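Local atomic coordinates of glyoxalase-related enzyme (Fulvimarina pelagi, PDB entry 3BQX), a protein that is of unknown function but belongs to the vicinal oxygen chelate superfamily, related to glyoxalases, and probably acts as an enzyme. Residues R21-G26 against L48-V53; P85-L90 against G95-P100. All blocks are in the same frame, centred on the assembly; numbering follows the deposited sequence.

Contact 1 (R21-G26 against L48-V53); sequences RFYGEG and LATWLV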
ATOM      1  N   ARG A  21      -8.983  14.871  -7.298  1.00 17.74           N
ATOM      2  CA  ARG A  21      -8.846  16.168  -6.642  1.00 18.23           C
ATOM      3  C   ARG A  21      -7.927  16.058  -5.426  1.00 16.40           C
ATOM      4  O   ARG A  21      -7.039  16.890  -5.226  1.00 18.07           O
ATOM      5  CB  ARG A  21     -10.219  16.688  -6.201  1.00 19.62           C
ATOM      6  CG  ARG A  21     -10.162  18.012  -5.463  1.00 21.94           C
ATOM      7  CD  ARG A  21     -11.467  18.291  -4.740  1.00 24.75           C
ATOM      8  NE  ARG A  21     -11.379  19.476  -3.891  1.00 26.41           N
ATOM      9  CZ  ARG A  21     -12.251  19.767  -2.932  1.00 28.48           C
ATOM     10  NH1 ARG A  21     -13.276  18.958  -2.698  1.00 28.98           N
ATOM     11  NH2 ARG A  21     -12.098  20.866  -2.203  1.00 29.40           N
ATOM     12  N   PHE A  22      -8.146  15.024  -4.617  1.00 15.89           N
ATOM     13  CA  PHE A  22      -7.337  14.799  -3.428  1.00 15.61           C
ATOM     14  C   PHE A  22      -5.868  14.570  -3.775  1.00 14.88           C
ATOM     15  O   PHE A  22      -4.982  15.233  -3.240  1.00 14.84           O
ATOM     16  CB  PHE A  22      -7.858  13.588  -2.648  1.00 16.20           C
ATOM     17  CG  PHE A  22      -7.077  13.289  -1.395  1.00 15.89           C
ATOM     18  CD1 PHE A  22      -7.246  14.064  -0.250  1.00 15.63           C
ATOM     19  CD2 PHE A  22      -6.165  12.232  -1.358  1.00 14.80           C
ATOM     20  CE1 PHE A  22      -6.523  13.795   0.914  1.00 16.31           C
ATOM     21  CE2 PHE A  22      -5.437  11.956  -0.197  1.00 15.92           C
ATOM     22  CZ  PHE A  22      -5.618  12.739   0.940  1.00 15.89           C
ATOM     23  N   TYR A  23      -5.603  13.634  -4.681  1.00 14.34           N
ATOM     24  CA  TYR A  23      -4.223  13.336  -5.044  1.00 14.10           C
ATOM     25  C   TYR A  23      -3.580  14.409  -5.909  1.00 14.83           C
ATOM     26  O   TYR A  23      -2.382  14.668  -5.791  1.00 14.19           O
ATOM     27  CB  TYR A  23      -4.147  11.948  -5.706  1.00 12.48           C
ATOM     28  CG  TYR A  23      -4.454  10.855  -4.698  1.00 11.28           C
ATOM     29  CD1 TYR A  23      -3.559  10.563  -3.673  1.00 10.53           C
ATOM     30  CD2 TYR A  23      -5.685  10.214  -4.696  1.00  9.87           C
ATOM     31  CE1 TYR A  23      -3.885   9.669  -2.663  1.00 10.67           C
ATOM     32  CE2 TYR A  23      -6.032   9.320  -3.688  1.00 10.43           C
ATOM     33  CZ  TYR A  23      -5.126   9.057  -2.670  1.00  9.31           C
ATOM     34  OH  TYR A  23      -5.482   8.220  -1.636  1.00 10.66           O
ATOM     35  N   GLY A  24      -4.382  15.060  -6.746  1.00 15.88           N
ATOM     36  CA  GLY A  24      -3.852  16.103  -7.608  1.00 17.83           C
ATOM     37  C   GLY A  24      -3.693  17.458  -6.940  1.00 18.22           C
ATOM     38  O   GLY A  24      -2.600  18.022  -6.926  1.00 20.76           O
ATOM     39  N   GLU A  25      -4.780  17.984  -6.383  1.00 20.10           N
ATOM     40  CA  GLU A  25      -4.743  19.286  -5.723  1.00 20.97           C
ATOM     41  C   GLU A  25      -4.223  19.216  -4.292  1.00 20.31           C
ATOM     42  O   GLU A  25      -3.668  20.189  -3.776  1.00 21.97           O
ATOM     43  CB  GLU A  25      -6.135  19.919  -5.733  1.00 22.59           C
ATOM     44  CG  GLU A  25      -6.639  20.275  -7.123  1.00 26.82           C
ATOM     45  CD  GLU A  25      -8.039  20.859  -7.106  1.00 29.13           C
ATOM     46  OE1 GLU A  25      -8.262  21.846  -6.376  1.00 30.36           O
ATOM     47  OE2 GLU A  25      -8.915  20.331  -7.826  1.00 32.40           O
ATOM     48  N   GLY A  26      -4.404  18.064  -3.653  1.00 19.53           N
ATOM     49  CA  GLY A  26      -3.939  17.900  -2.288  1.00 18.10           C
ATOM     50  C   GLY A  26      -2.467  17.536  -2.233  1.00 17.52           C
ATOM     51  O   GLY A  26      -1.659  18.279  -1.680  1.00 16.90           O
ATOM     52  N   LEU A  48       0.752   3.625  -7.880  1.00  7.27           N
ATOM     53  CA  LEU A  48      -0.413   3.778  -7.019  1.00  7.43           C
ATOM     54  C   LEU A  48      -1.601   3.844  -7.968  1.00  8.93           C
ATOM     55  O   LEU A  48      -1.606   4.642  -8.911  1.00  9.78           O
ATOM     56  CB  LEU A  48      -0.342   5.076  -6.198  1.00  7.85           C
ATOM     57  CG  LEU A  48      -1.647   5.469  -5.482  1.00  7.53           C
ATOM     58  CD1 LEU A  48      -1.953   4.475  -4.371  1.00  9.76           C
ATOM     59  CD2 LEU A  48      -1.519   6.869  -4.896  1.00  9.96           C
ATOM     60  N   ALA A  49      -2.592   2.990  -7.745  1.00  8.76           N
ATOM     61  CA  ALA A  49      -3.778   2.976  -8.583  1.00  8.21           C
ATOM     62  C   ALA A  49      -5.018   3.240  -7.755  1.00  8.98           C
ATOM     63  O   ALA A  49      -5.121   2.768  -6.624  1.00  9.44           O
ATOM     64  CB  ALA A  49      -3.916   1.627  -9.271  1.00  8.99           C
ATOM     65  N   THR A  50      -5.938   4.026  -8.308  1.00  7.40           N
ATOM     66  CA  THR A  50      -7.225   4.296  -7.662  1.00  8.66           C
ATOM     67  C   THR A  50      -8.238   3.792  -8.693  1.00  8.84           C
ATOM     68  O   THR A  50      -8.415   4.386  -9.755  1.00 10.06           O
ATOM     69  CB  THR A  50      -7.422   5.795  -7.352  1.00  8.22           C
ATOM     70  OG1 THR A  50      -7.324   6.566  -8.557  1.00 10.74           O
ATOM     71  CG2 THR A  50      -6.368   6.263  -6.372  1.00  8.19           C
ATOM     72  N   TRP A  51      -8.868   2.667  -8.366  1.00  9.38           N
ATOM     73  CA  TRP A  51      -9.801   1.964  -9.241  1.00 10.05           C
ATOM     74  C   TRP A  51     -11.210   1.968  -8.658  1.00 11.54           C
ATOM     75  O   TRP A  51     -11.373   1.752  -7.461  1.00 11.29           O
ATOM     76  CB  TRP A  51      -9.297   0.524  -9.350  1.00 10.29           C
ATOM     77  CG  TRP A  51      -9.727  -0.272 -10.520  1.00 11.61           C
ATOM     78  CD1 TRP A  51     -10.405   0.166 -11.623  1.00 12.35           C
ATOM     79  CD2 TRP A  51      -9.413  -1.648 -10.759  1.00 12.40           C
ATOM     80  NE1 TRP A  51     -10.523  -0.857 -12.539  1.00 12.40           N
ATOM     81  CE2 TRP A  51      -9.922  -1.979 -12.032  1.00 12.74           C
ATOM     82  CE3 TRP A  51      -8.743  -2.633 -10.019  1.00 12.48           C
ATOM     83  CZ2 TRP A  51      -9.784  -3.254 -12.586  1.00 12.36           C
ATOM     84  CZ3 TRP A  51      -8.604  -3.903 -10.573  1.00 11.87           C
ATOM     85  CH2 TRP A  51      -9.121  -4.199 -11.845  1.00 13.93           C
ATOM     86  N   LEU A  52     -12.225   2.207  -9.489  1.00 12.10           N
ATOM     87  CA  LEU A  52     -13.598   2.180  -8.985  1.00 13.28           C
ATOM     88  C   LEU A  52     -13.806   0.827  -8.310  1.00 13.86           C
ATOM     89  O   LEU A  52     -13.462  -0.209  -8.873  1.00 13.59           O
ATOM     90  CB  LEU A  52     -14.602   2.348 -10.130  1.00 14.05           C
ATOM     91  CG  LEU A  52     -14.644   3.743 -10.756  1.00 14.73           C
ATOM     92  CD1 LEU A  52     -15.635   3.755 -11.909  1.00 16.64           C
ATOM     93  CD2 LEU A  52     -15.036   4.766  -9.699  1.00 16.23           C
ATOM     94  N   VAL A  53     -14.375   0.846  -7.107  1.00 14.45           N
ATOM     95  CA  VAL A  53     -14.590  -0.374  -6.332  1.00 16.01           C
ATOM     96  C   VAL A  53     -15.289  -1.507  -7.077  1.00 16.92           C
ATOM     97  O   VAL A  53     -14.895  -2.664  -6.946  1.00 16.35           O
ATOM     98  CB  VAL A  53     -15.384  -0.084  -5.043  1.00 17.99           C
ATOM     99  CG1 VAL A  53     -15.398  -1.322  -4.154  1.00 20.13           C
ATOM    100  CG2 VAL A  53     -14.774   1.086  -4.309  1.00 20.40           C
TER

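Contact 2 (P85-L90 against G95-P100); sequences PLMERL and GQLLRP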
ATOM      1  N   PRO A  85       1.687  22.099   6.825  1.00 20.11           N
ATOM      2  CA  PRO A  85       1.237  22.690   5.559  1.00 19.76           C
ATOM      3  C   PRO A  85       0.644  21.672   4.583  1.00 19.59           C
ATOM      4  O   PRO A  85      -0.416  21.905   4.004  1.00 19.29           O
ATOM      5  CB  PRO A  85       2.504  23.339   5.012  1.00 21.54           C
ATOM      6  CG  PRO A  85       3.225  23.745   6.254  1.00 21.88           C
ATOM      7  CD  PRO A  85       3.060  22.529   7.139  1.00 20.52           C
ATOM      8  N   LEU A  86       1.331  20.548   4.405  1.00 19.28           N
ATOM      9  CA  LEU A  86       0.851  19.514   3.497  1.00 18.94           C
ATOM     10  C   LEU A  86      -0.508  18.994   3.954  1.00 17.31           C
ATOM     11  O   LEU A  86      -1.420  18.828   3.148  1.00 16.31           O
ATOM     12  CB  LEU A  86       1.864  18.366   3.410  1.00 18.09           C
ATOM     13  CG  LEU A  86       1.438  17.137   2.594  1.00 16.52           C
ATOM     14  CD1 LEU A  86       0.888  17.563   1.237  1.00 16.07           C
ATOM     15  CD2 LEU A  86       2.627  16.204   2.420  1.00 16.96           C
HETATM   16  N   MSE A  87      -0.649  18.745   5.252  1.00 17.11           N
HETATM   17  CA  MSE A  87      -1.916  18.263   5.779  1.00 17.00           C
HETATM   18  C   MSE A  87      -3.055  19.244   5.509  1.00 17.69           C
HETATM   19  O   MSE A  87      -4.170  18.829   5.202  1.00 16.59           O
HETATM   20  CB  MSE A  87      -1.800  17.993   7.278  1.00 17.63           C
HETATM   21  CG  MSE A  87      -1.067  16.701   7.593  1.00 17.59           C
HETATM   22 SE   MSE A  87      -0.828  16.416   9.482  1.00 23.34          SE
HETATM   23  CE  MSE A  87      -2.680  16.325  10.038  1.00 16.95           C
ATOM     24  N   GLU A  88      -2.771  20.539   5.628  1.00 18.31           N
ATOM     25  CA  GLU A  88      -3.788  21.555   5.366  1.00 20.07           C
ATOM     26  C   GLU A  88      -4.224  21.475   3.906  1.00 19.76           C
ATOM     27  O   GLU A  88      -5.406  21.610   3.595  1.00 20.50           O
ATOM     28  CB  GLU A  88      -3.244  22.958   5.653  1.00 21.83           C
ATOM     29  CG  GLU A  88      -2.822  23.193   7.094  1.00 25.38           C
ATOM     30  CD  GLU A  88      -2.402  24.629   7.348  1.00 28.06           C
ATOM     31  OE1 GLU A  88      -1.584  25.161   6.567  1.00 27.98           O
ATOM     32  OE2 GLU A  88      -2.889  25.225   8.333  1.00 30.60           O
ATOM     33  N   ARG A  89      -3.259  21.253   3.015  1.00 19.70           N
ATOM     34  CA  ARG A  89      -3.546  21.152   1.590  1.00 19.09           C
ATOM     35  C   ARG A  89      -4.396  19.918   1.297  1.00 18.91           C
ATOM     36  O   ARG A  89      -5.295  19.957   0.458  1.00 17.74           O
ATOM     37  CB  ARG A  89      -2.244  21.101   0.780  1.00 20.44           C
ATOM     38  CG  ARG A  89      -1.414  22.382   0.854  1.00 23.02           C
ATOM     39  CD  ARG A  89      -0.414  22.484  -0.296  1.00 23.56           C
ATOM     40  NE  ARG A  89       0.723  21.577  -0.159  1.00 26.34           N
ATOM     41  CZ  ARG A  89       1.737  21.764   0.682  1.00 26.27           C
ATOM     42  NH1 ARG A  89       1.763  22.833   1.471  1.00 28.33           N
ATOM     43  NH2 ARG A  89       2.732  20.889   0.727  1.00 26.92           N
ATOM     44  N   LEU A  90      -4.123  18.820   1.996  1.00 18.35           N
ATOM     45  CA  LEU A  90      -4.897  17.600   1.790  1.00 17.81           C
ATOM     46  C   LEU A  90      -6.337  17.806   2.249  1.00 17.73           C
ATOM     47  O   LEU A  90      -7.277  17.370   1.589  1.00 16.42           O
ATOM     48  CB  LEU A  90      -4.276  16.427   2.554  1.00 17.63           C
ATOM     49  CG  LEU A  90      -2.889  15.964   2.104  1.00 17.56           C
ATOM     50  CD1 LEU A  90      -2.431  14.806   2.985  1.00 16.53           C
ATOM     51  CD2 LEU A  90      -2.932  15.528   0.642  1.00 16.78           C
ATOM     52  N   GLY A  95      -9.779  16.039   1.917  1.00 18.81           N
ATOM     53  CA  GLY A  95      -9.351  15.095   2.933  1.00 19.55           C
ATOM     54  C   GLY A  95     -10.043  15.292   4.270  1.00 19.68           C
ATOM     55  O   GLY A  95     -10.522  16.385   4.573  1.00 21.28           O
ATOM     56  N   GLN A  96     -10.108  14.227   5.064  1.00 19.13           N
ATOM     57  CA  GLN A  96     -10.726  14.282   6.384  1.00 19.20           C
ATOM     58  C   GLN A  96      -9.632  14.193   7.435  1.00 18.32           C
ATOM     59  O   GLN A  96      -8.913  13.194   7.520  1.00 17.55           O
ATOM     60  CB  GLN A  96     -11.722  13.133   6.568  1.00 18.87           C
ATOM     61  CG  GLN A  96     -12.291  12.983   7.989  1.00 21.67           C
ATOM     62  CD  GLN A  96     -12.947  14.254   8.520  1.00 23.97           C
ATOM     63  OE1 GLN A  96     -13.753  14.885   7.836  1.00 24.71           O
ATOM     64  NE2 GLN A  96     -12.610  14.625   9.755  1.00 25.69           N
ATOM     65  N   LEU A  97      -9.496  15.253   8.221  1.00 16.46           N
ATOM     66  CA  LEU A  97      -8.495  15.304   9.275  1.00 16.15           C
ATOM     67  C   LEU A  97      -8.842  14.291  10.363  1.00 16.45           C
ATOM     68  O   LEU A  97      -9.928  14.338  10.943  1.00 17.80           O
ATOM     69  CB  LEU A  97      -8.438  16.717   9.870  1.00 15.43           C
ATOM     70  CG  LEU A  97      -7.449  16.981  11.006  1.00 17.12           C
ATOM     71  CD1 LEU A  97      -6.030  16.642  10.573  1.00 18.52           C
ATOM     72  CD2 LEU A  97      -7.544  18.447  11.411  1.00 17.74           C
ATOM     73  N   LEU A  98      -7.919  13.373  10.630  1.00 15.24           N
ATOM     74  CA  LEU A  98      -8.128  12.346  11.649  1.00 14.53           C
ATOM     75  C   LEU A  98      -7.307  12.625  12.898  1.00 15.73           C
ATOM     76  O   LEU A  98      -7.756  12.376  14.016  1.00 16.66           O
ATOM     77  CB  LEU A  98      -7.774  10.958  11.094  1.00 14.67           C
ATOM     78  CG  LEU A  98      -8.650  10.421   9.959  1.00 15.03           C
ATOM     79  CD1 LEU A  98      -8.106   9.073   9.491  1.00 17.27           C
ATOM     80  CD2 LEU A  98     -10.091  10.285  10.432  1.00 17.66           C
ATOM     81  N   ARG A  99      -6.099  13.144  12.709  1.00 15.09           N
ATOM     82  CA  ARG A  99      -5.240  13.458  13.837  1.00 16.30           C
ATOM     83  C   ARG A  99      -4.278  14.595  13.523  1.00 17.06           C
ATOM     84  O   ARG A  99      -3.429  14.473  12.644  1.00 16.02           O
ATOM     85  CB  ARG A  99      -4.439  12.220  14.265  1.00 17.23           C
ATOM     86  CG  ARG A  99      -3.476  12.500  15.404  1.00 20.09           C
ATOM     87  CD  ARG A  99      -2.915  11.227  16.012  1.00 21.76           C
ATOM     88  NE  ARG A  99      -2.200  11.528  17.251  1.00 23.17           N
ATOM     89  CZ  ARG A  99      -2.160  10.725  18.309  1.00 24.06           C
ATOM     90  NH1 ARG A  99      -2.792   9.559  18.290  1.00 24.08           N
ATOM     91  NH2 ARG A  99      -1.505  11.100  19.399  1.00 26.17           N
ATOM     92  N   PRO A 100      -4.422  15.737  14.215  1.00 16.96           N
ATOM     93  CA  PRO A 100      -3.525  16.868  13.974  1.00 17.25           C
ATOM     94  C   PRO A 100      -2.097  16.427  14.294  1.00 17.53           C
ATOM     95  O   PRO A 100      -1.879  15.602  15.183  1.00 17.71           O
ATOM     96  CB  PRO A 100      -4.041  17.926  14.943  1.00 17.10           C
ATOM     97  CG  PRO A 100      -5.504  17.631  14.999  1.00 18.55           C
ATOM     98  CD  PRO A 100      -5.531  16.125  15.106  1.00 18.55           C
TER

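Contact 1 (R21-G26 against L48-V53)
Y23 sets the CE1 and CE2 corners of its ring near two side chains of strand 47-52, L48 and T50. Y23 CE2 meets the methyl T50 CG2 at 4.1 Å, and Y23 CE1 meets the methyl L48 CD2 at 4.3 Å. Both methyls come in obliquely, and the T50 side chain runs past that of Y23 in the opposite direction. With CG anti to the carbonyl carbon (chi1 -68°), the Y23 ring spans the gap to the strand, whose T50 CA is 9.9 Å from Y23 CA. On T50 the rotation that sets OG1 between N and the carbonyl carbon (chi1 58°) leaves CG2 as the branch that touches the ring. One face of the phenol ring is covered by its own neighbour: F22 CD2 lies 3.5 Å above the plane, over the ring centre. The hydroxyl leaves the apolar patch altogether; it hydrogen-bonds D115 OD2 and receives the indole N-H of W121, two partners that satisfy a buried polar group and fix the ring's outer end. Behind the tyrosine the helix widens into a pi-type turn, where R21 O accepts from both E25 N (2.8 Å) and G26 N (3.3 Å). Helix 16-26 and strands 8-13, 33-34, 38-42 and 47-52 form one beta-alpha-beta-beta-beta module of the VOC fold; strand 47-52 runs between 8-13 and 38-42, with Y23 also resting on L11, T50 on I13, I39 and S19, and L48 on Y41.

Contact 2 (P85-L90 against G95-P100)
M87, a selenomethionine, puts its terminal methyl CE into the angle between L97, R99 and P100. CE stands 3.4 Å from L97 CD1, closer than two carbons usually pack, and 3.3 Å from the backbone R99 O; P100 CA follows at 4.1 Å. The M87 chain leaves the helix extended through chi2 and then bends at the selenium (chi3 62°), which carries CE over to the strand. L97 crosses it at about a right angle, its CD1 branch alone making the touch. One turn further along the helix the backbones themselves join: G95 N donates to L90 O at 2.9 Å in a bent bond (N-H...O 142°). The L90 side chain leads away to the sheet, where it and M87 both rest on V113 and I123. Backbone pairing with strand 109-114 positions the strand side, Q96 with A114 and both L98 and R99 with Y112, the latter a classic beta bulge; the chain also turns a corner at R99. The R99 guanidinium lies far from the methyl, in a salt bridge with D102 and a weak hydrogen bond to D59 O of the second subunit. Helix 83-92 and strands 71-76, 96-102, 109-114 and 120-125 make up one beta-alpha-beta-beta-beta module of the VOC fold. Within it this contact has two ends of different chemistry: a backbone hydrogen bond with close L90-G95 packing at one, and at the other the M87 methyl packed on L97, R99 O and P100, where the approach of CE to R99 O may add a weak C-H...O attraction.

The centres of contacts 1 and 2 lie 16 Å apart, yet their segments touch. G26 C packs on L90 CD2 at 3.5 Å, and F22 CE1 reaches G95 CA at 3.7 Å, so the chain closing contact 2 also covers the phenylalanine beside contact 1. Each contact sets a helix near one of two four-stranded sheets with the same 1-4-3-2 strand order, a pattern familiar from the VOC fold. Each closes one half of the chain; the halves meet at these F22 and G26 packings and where the Y23 hydroxyl reaches D115 and W121, the latter on strand 120-125, whose I123 supports M87 and L90. Neither contact can be tied to a catalytic or metal site.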